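Local coordinates for hypothetical shikimate 5-dehydrogenase-like protein HI0607 (Haemophilus influenzae, PDB 1NPY) that catalyses the NADP(+)-dependent oxidation of shikimate to 3-dehydroshikimate in vitro, though with much lower activity than classical shikimate dehydrogenases, so shikimate may not be its biological substrate, at residues 137-141 with 142-146; 196-199 with 200-204. All coordinates share one frame; numbering follows the deposited sequence.

Contact 1: 137-141 with 142-146; sequences AFKNS and GFEKL
F138 and G142–F143 meet where helix 131-140 ends in a Schellman motif, the turn that leads from this helix of the NADP-binding domain into strand 146-149. Two backbone hydrogen bonds close the turn. The N-H of F143 reaches back five residues to F138 O (3.1 Å, N-H...O angle 161°), while G142 N bonds to K139 O, standing above that carbonyl's plane. G142 has positive phi, at which a side chain would collide with the S141 carbonyl oxygen; glycine has none to collide. A water adds a bridge on the outer side, donating to both K139 O and F143 O, and the latter carbonyl is also bonded by Y165 OH.

The apolar contacts lie on the buried side. F138 and F143 form an edge-to-face, T-shaped pair, centroids 4.8 Å apart and planes at 83°. The edge belongs to F138: its CD1 sits 3.5 Å above the F143 ring, over the centre. These broad apolar rings fill the space between the helix end, I111 of helix 102-113, which both touch, and the sheet, where F138 meets V180 and F143 meets I178 and V122. L146 comes in from the start of the strand, crossing F138 at about a right angle and laying CD1 against F138 CB at 3.7 Å.

Polar side chains occupy the outer parts of the turn. K139, bent at chi2, and E144 bring opposite charges near each other, but K139 NZ and E144 OE2 stay 4.8 Å apart, so any attraction is probably modest. S141 suits the last turn because its small hydroxyl can fold back on the helix: OG donates to A137 O at 2.8 Å.

Contact 2: 196-199 with 200-204; sequences LAFP and KAFID
The N-terminus of helix 200-205 is built here, with P199 at the N-cap position and L196 and F198 leading up to it. Proline has no N-H to offer, which costs nothing just before a helix, and its carbonyl starts the helical bonding. I203 N points almost straight at P199 O (3.1 Å, N-H...O angle 168°), whereas the bond from F202 N to that oxygen is weak, bent to 122°. The ring of P199 lies alongside F202, the two side chains pointing the same way, with P199 CD 4.1 Å from F202 CB.

Larger apolar side chains fill in around this turn. F198 and F202 cross obliquely and touch through one ring carbon each, F198 CD1 to F202 CD2 at 4.1 Å. I203 stretches back over the turn: with CG1 anti to its carbonyl carbon (chi1 -55°), it rests CG1 on F198 CB and brings CD1 to 3.4 Å from F198 O, a buried oxygen with no polar partner. Toward the surface, L196 CD1 meets K200 CG at 3.8 Å, so the lysine lends its aliphatic part to the packing.

F198 and F202 both reach I123 of strand 122-125 and, together with I203, L179 of strand 178-181; F221 and Y224 of helix 220-227 pack against I203, setting the helix start between sheet and helix.

In the fold
Contact 1 precedes contact 2 along the chain, and both border the six-stranded parallel sheet of the Rossmann-type NADP-binding domain. Residues 137-146 carry the chain out of helix 131-140 toward strand 146-149; residues 196-204 carry it, after strand 178-181, into helix 200-205, which precedes strand 208-211. Their centres are 22 Å apart, their nearest atoms about 10 Å. They lie on opposite faces of the sheet at strands 122-125 and 178-181: contact 1 touches V122, V124, I178 and V180, contact 2 the intervening I123 and L179. Both thus help form the sheet-and-helix layers of the domain that probably holds the cofactor, without touching G126, which probably binds NADP(+).

Contact 1: 137-141 with 142-146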
ATOM      1  N   ALA A 137      -8.546  -1.936   6.529  1.00 11.54           N
ATOM      2  CA  ALA A 137      -7.633  -2.766   7.299  1.00 12.05           C
ATOM      3  C   ALA A 137      -7.881  -2.625   8.794  1.00 12.10           C
ATOM      4  O   ALA A 137      -7.877  -3.617   9.535  1.00 13.01           O
ATOM      5  CB  ALA A 137      -6.183  -2.489   6.939  1.00 11.20           C
ATOM      6  N   PHE A 138      -8.106  -1.392   9.239  1.00 11.71           N
ATOM      7  CA  PHE A 138      -8.447  -1.205  10.650  1.00 11.60           C
ATOM      8  C   PHE A 138      -9.780  -1.852  10.993  1.00 12.79           C
ATOM      9  O   PHE A 138      -9.900  -2.508  12.025  1.00 13.10           O
ATOM     10  CB  PHE A 138      -8.392   0.271  11.040  1.00 11.97           C
ATOM     11  CG  PHE A 138      -7.005   0.742  11.383  1.00 13.14           C
ATOM     12  CD1 PHE A 138      -6.454   0.480  12.625  1.00 13.36           C
ATOM     13  CD2 PHE A 138      -6.243   1.439  10.454  1.00 12.92           C
ATOM     14  CE1 PHE A 138      -5.196   0.886  12.950  1.00 12.13           C
ATOM     15  CE2 PHE A 138      -4.986   1.883  10.785  1.00 11.40           C
ATOM     16  CZ  PHE A 138      -4.451   1.600  12.029  1.00 12.12           C
ATOM     17  N   LYS A 139     -10.761  -1.729  10.114  1.00 13.01           N
ATOM     18  CA  LYS A 139     -12.104  -2.216  10.398  1.00 14.29           C
ATOM     19  C   LYS A 139     -12.026  -3.726  10.495  1.00 15.56           C
ATOM     20  O   LYS A 139     -12.577  -4.323  11.429  1.00 15.25           O
ATOM     21  CB  LYS A 139     -13.061  -1.830   9.270  1.00 15.42           C
ATOM     22  CG  LYS A 139     -14.513  -2.291   9.453  1.00 18.15           C
ATOM     23  CD  LYS A 139     -15.163  -1.464  10.547  1.00 22.23           C
ATOM     24  CE  LYS A 139     -16.623  -1.878  10.773  1.00 26.10           C
ATOM     25  NZ  LYS A 139     -16.815  -3.278  10.303  1.00 33.82           N
ATOM     26  N   ASN A 140     -11.342  -4.353   9.542  1.00 15.15           N
ATOM     27  CA  ASN A 140     -11.330  -5.811   9.544  1.00 16.60           C
ATOM     28  C   ASN A 140     -10.370  -6.395  10.569  1.00 16.44           C
ATOM     29  O   ASN A 140     -10.348  -7.601  10.785  1.00 18.49           O
ATOM     30  CB  ASN A 140     -11.051  -6.331   8.139  1.00 16.94           C
ATOM     31  CG  ASN A 140     -12.169  -5.989   7.190  1.00 19.49           C
ATOM     32  OD1 ASN A 140     -13.294  -5.704   7.614  1.00 19.46           O
ATOM     33  ND2 ASN A 140     -11.859  -5.947   5.903  1.00 21.63           N
ATOM     34  N   SER A 141      -9.578  -5.541  11.213  1.00 15.49           N
ATOM     35  CA  SER A 141      -8.765  -5.915  12.362  1.00 14.99           C
ATOM     36  C   SER A 141      -9.480  -5.693  13.696  1.00 14.36           C
ATOM     37  O   SER A 141      -8.854  -5.793  14.757  1.00 15.17           O
ATOM     38  CB  SER A 141      -7.456  -5.119  12.323  1.00 15.59           C
ATOM     39  OG  SER A 141      -6.687  -5.496  11.184  1.00 15.60           O
ATOM     40  N   GLY A 142     -10.732  -5.252  13.641  1.00 14.16           N
ATOM     41  CA  GLY A 142     -11.573  -5.154  14.824  1.00 15.05           C
ATOM     42  C   GLY A 142     -11.590  -3.814  15.528  1.00 15.02           C
ATOM     43  O   GLY A 142     -12.038  -3.707  16.679  1.00 15.61           O
ATOM     44  N   PHE A 143     -11.121  -2.772  14.845  1.00 13.64           N
ATOM     45  CA  PHE A 143     -11.100  -1.441  15.450  1.00 15.34           C
ATOM     46  C   PHE A 143     -12.460  -0.827  15.211  1.00 16.00           C
ATOM     47  O   PHE A 143     -12.927  -0.737  14.066  1.00 18.61           O
ATOM     48  CB  PHE A 143     -10.025  -0.537  14.822  1.00 13.78           C
ATOM     49  CG  PHE A 143      -8.626  -0.882  15.233  1.00 11.99           C
ATOM     50  CD1 PHE A 143      -7.860   0.052  15.907  1.00 13.74           C
ATOM     51  CD2 PHE A 143      -8.048  -2.098  14.906  1.00 11.29           C
ATOM     52  CE1 PHE A 143      -6.563  -0.262  16.290  1.00 12.41           C
ATOM     53  CE2 PHE A 143      -6.760  -2.432  15.309  1.00 13.72           C
ATOM     54  CZ  PHE A 143      -5.998  -1.487  15.969  1.00 11.84           C
ATOM     55  N   GLU A 144     -13.108  -0.437  16.305  1.00 17.59           N
ATOM     56  CA  GLU A 144     -14.407   0.210  16.195  1.00 17.72           C
ATOM     57  C   GLU A 144     -14.315   1.718  16.396  1.00 16.99           C
ATOM     58  O   GLU A 144     -15.252   2.426  16.042  1.00 16.81           O
ATOM     59  CB  GLU A 144     -15.402  -0.453  17.158  1.00 20.28           C
ATOM     60  CG  GLU A 144     -15.652  -1.929  16.877  1.00 23.49           C
ATOM     61  CD  GLU A 144     -16.358  -2.221  15.557  1.00 33.22           C
ATOM     62  OE1 GLU A 144     -16.742  -3.397  15.368  1.00 40.50           O
ATOM     63  OE2 GLU A 144     -16.538  -1.340  14.677  1.00 37.89           O
ATOM     64  N   LYS A 145     -13.196   2.239  16.894  1.00 15.33           N
ATOM     65  CA  LYS A 145     -13.154   3.651  17.231  1.00 16.51           C
ATOM     66  C   LYS A 145     -12.210   4.360  16.273  1.00 15.63           C
ATOM     67  O   LYS A 145     -11.020   4.478  16.557  1.00 14.23           O
ATOM     68  CB  LYS A 145     -12.745   3.846  18.682  1.00 17.30           C
ATOM     69  CG  LYS A 145     -13.830   3.269  19.582  1.00 22.94           C
ATOM     70  CD  LYS A 145     -13.854   3.781  21.008  1.00 29.86           C
ATOM     71  CE  LYS A 145     -14.682   2.829  21.868  1.00 32.67           C
ATOM     72  NZ  LYS A 145     -15.575   1.919  21.066  1.00 38.65           N
ATOM     73  N   LEU A 146     -12.759   4.781  15.142  1.00 13.93           N
ATOM     74  CA  LEU A 146     -11.979   5.428  14.089  1.00 13.76           C
ATOM     75  C   LEU A 146     -12.755   6.582  13.478  1.00 14.22           C
ATOM     76  O   LEU A 146     -13.967   6.510  13.256  1.00 15.20           O
ATOM     77  CB  LEU A 146     -11.565   4.402  13.025  1.00 13.50           C
ATOM     78  CG  LEU A 146     -10.603   4.860  11.924  1.00 11.26           C
ATOM     79  CD1 LEU A 146      -9.791   3.660  11.438  1.00 14.59           C
ATOM     80  CD2 LEU A 146     -11.265   5.537  10.731  1.00 10.83           C
TER
HETATM   81  O   HOH W   1     -14.216  -3.541  13.447  1.00 34.78           O

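Contact 2: 196-199 with 200-204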
ATOM      1  N   LEU A 196       3.043  19.725   8.745  1.00 11.61           N
ATOM      2  CA  LEU A 196       2.642  18.629   9.637  1.00 11.72           C
ATOM      3  C   LEU A 196       1.303  18.022   9.254  1.00 11.27           C
ATOM      4  O   LEU A 196       0.301  18.730   9.115  1.00 11.21           O
ATOM      5  CB  LEU A 196       2.452  19.157  11.065  1.00 11.42           C
ATOM      6  CG  LEU A 196       3.733  19.488  11.830  1.00 14.17           C
ATOM      7  CD1 LEU A 196       3.376  20.299  13.064  1.00 17.16           C
ATOM      8  CD2 LEU A 196       4.504  18.249  12.211  1.00 16.81           C
ATOM      9  N   ALA A 197       1.240  16.694   9.209  1.00 11.11           N
ATOM     10  CA  ALA A 197       0.010  15.990   8.894  1.00 10.90           C
ATOM     11  C   ALA A 197      -0.984  16.026  10.045  1.00 11.55           C
ATOM     12  O   ALA A 197      -2.187  15.930   9.819  1.00 12.12           O
ATOM     13  CB  ALA A 197       0.333  14.576   8.442  1.00 11.18           C
ATOM     14  N   PHE A 198      -0.483  16.218  11.263  1.00 11.34           N
ATOM     15  CA  PHE A 198      -1.285  16.447  12.462  1.00 11.04           C
ATOM     16  C   PHE A 198      -0.561  17.532  13.282  1.00 12.55           C
ATOM     17  O   PHE A 198       0.672  17.617  13.255  1.00 11.80           O
ATOM     18  CB  PHE A 198      -1.413  15.192  13.347  1.00 11.83           C
ATOM     19  CG  PHE A 198      -2.263  14.101  12.753  1.00 10.30           C
ATOM     20  CD1 PHE A 198      -3.596  13.997  13.081  1.00 13.77           C
ATOM     21  CD2 PHE A 198      -1.734  13.203  11.834  1.00 12.38           C
ATOM     22  CE1 PHE A 198      -4.403  13.020  12.514  1.00 12.72           C
ATOM     23  CE2 PHE A 198      -2.515  12.210  11.289  1.00 13.67           C
ATOM     24  CZ  PHE A 198      -3.858  12.118  11.617  1.00 11.30           C
ATOM     25  N   PRO A 199      -1.310  18.336  14.038  1.00 14.54           N
ATOM     26  CA  PRO A 199      -0.705  19.309  14.957  1.00 15.12           C
ATOM     27  C   PRO A 199       0.168  18.681  16.056  1.00 13.97           C
ATOM     28  O   PRO A 199      -0.094  17.583  16.550  1.00 12.53           O
ATOM     29  CB  PRO A 199      -1.911  20.027  15.583  1.00 15.49           C
ATOM     30  CG  PRO A 199      -3.068  19.805  14.613  1.00 16.56           C
ATOM     31  CD  PRO A 199      -2.781  18.455  14.008  1.00 15.89           C
ATOM     32  N   LYS A 200       1.208  19.395  16.469  1.00 14.72           N
ATOM     33  CA  LYS A 200       2.074  18.906  17.547  1.00 15.74           C
ATOM     34  C   LYS A 200       1.305  18.488  18.793  1.00 14.82           C
ATOM     35  O   LYS A 200       1.553  17.427  19.375  1.00 16.11           O
ATOM     36  CB  LYS A 200       3.135  19.948  17.905  1.00 15.72           C
ATOM     37  CG  LYS A 200       4.158  20.160  16.797  1.00 17.08           C
ATOM     38  CD  LYS A 200       5.346  21.030  17.191  1.00 20.52           C
ATOM     39  CE  LYS A 200       4.958  22.489  17.205  1.00 23.68           C
ATOM     40  NZ  LYS A 200       4.709  23.027  15.837  1.00 22.53           N
ATOM     41  N   ALA A 201       0.321  19.278  19.197  1.00 16.91           N
ATOM     42  CA  ALA A 201      -0.446  18.972  20.407  1.00 17.22           C
ATOM     43  C   ALA A 201      -1.147  17.627  20.292  1.00 18.03           C
ATOM     44  O   ALA A 201      -1.329  16.895  21.268  1.00 16.13           O
ATOM     45  CB  ALA A 201      -1.465  20.067  20.656  1.00 18.72           C
ATOM     46  N   PHE A 202      -1.586  17.324  19.072  1.00 18.05           N
ATOM     47  CA  PHE A 202      -2.216  16.042  18.817  1.00 18.48           C
ATOM     48  C   PHE A 202      -1.244  14.868  18.894  1.00 17.23           C
ATOM     49  O   PHE A 202      -1.523  13.835  19.509  1.00 16.78           O
ATOM     50  CB  PHE A 202      -2.852  16.116  17.431  1.00 19.48           C
ATOM     51  CG  PHE A 202      -4.266  15.681  17.428  1.00 24.10           C
ATOM     52  CD1 PHE A 202      -5.261  16.550  17.823  1.00 30.17           C
ATOM     53  CD2 PHE A 202      -4.585  14.386  17.058  1.00 30.63           C
ATOM     54  CE1 PHE A 202      -6.581  16.138  17.828  1.00 30.51           C
ATOM     55  CE2 PHE A 202      -5.894  13.967  17.076  1.00 31.42           C
ATOM     56  CZ  PHE A 202      -6.895  14.848  17.459  1.00 30.24           C
ATOM     57  N   ILE A 203      -0.102  15.031  18.239  1.00 16.60           N
ATOM     58  CA  ILE A 203       0.965  14.032  18.268  1.00 15.72           C
ATOM     59  C   ILE A 203       1.427  13.793  19.700  1.00 16.24           C
ATOM     60  O   ILE A 203       1.653  12.656  20.085  1.00 16.52           O
ATOM     61  CB  ILE A 203       2.156  14.456  17.379  1.00 15.02           C
ATOM     62  CG1 ILE A 203       1.654  14.731  15.955  1.00 14.34           C
ATOM     63  CG2 ILE A 203       3.278  13.426  17.451  1.00 13.69           C
ATOM     64  CD1 ILE A 203       2.604  15.451  15.016  1.00 14.72           C
ATOM     65  N   ASP A 204       1.542  14.854  20.493  1.00 16.67           N
ATOM     66  CA  ASP A 204       1.985  14.728  21.885  1.00 18.04           C
ATOM     67  C   ASP A 204       1.079  13.785  22.675  1.00 17.72           C
ATOM     68  O   ASP A 204       1.539  13.096  23.589  1.00 16.76           O
ATOM     69  CB  ASP A 204       1.925  16.074  22.611  1.00 18.61           C
ATOM     70  CG  ASP A 204       3.022  17.052  22.227  1.00 22.37           C
ATOM     71  OD1 ASP A 204       4.058  16.653  21.668  1.00 23.99           O
ATOM     72  OD2 ASP A 204       2.924  18.270  22.508  1.00 26.23           O
TER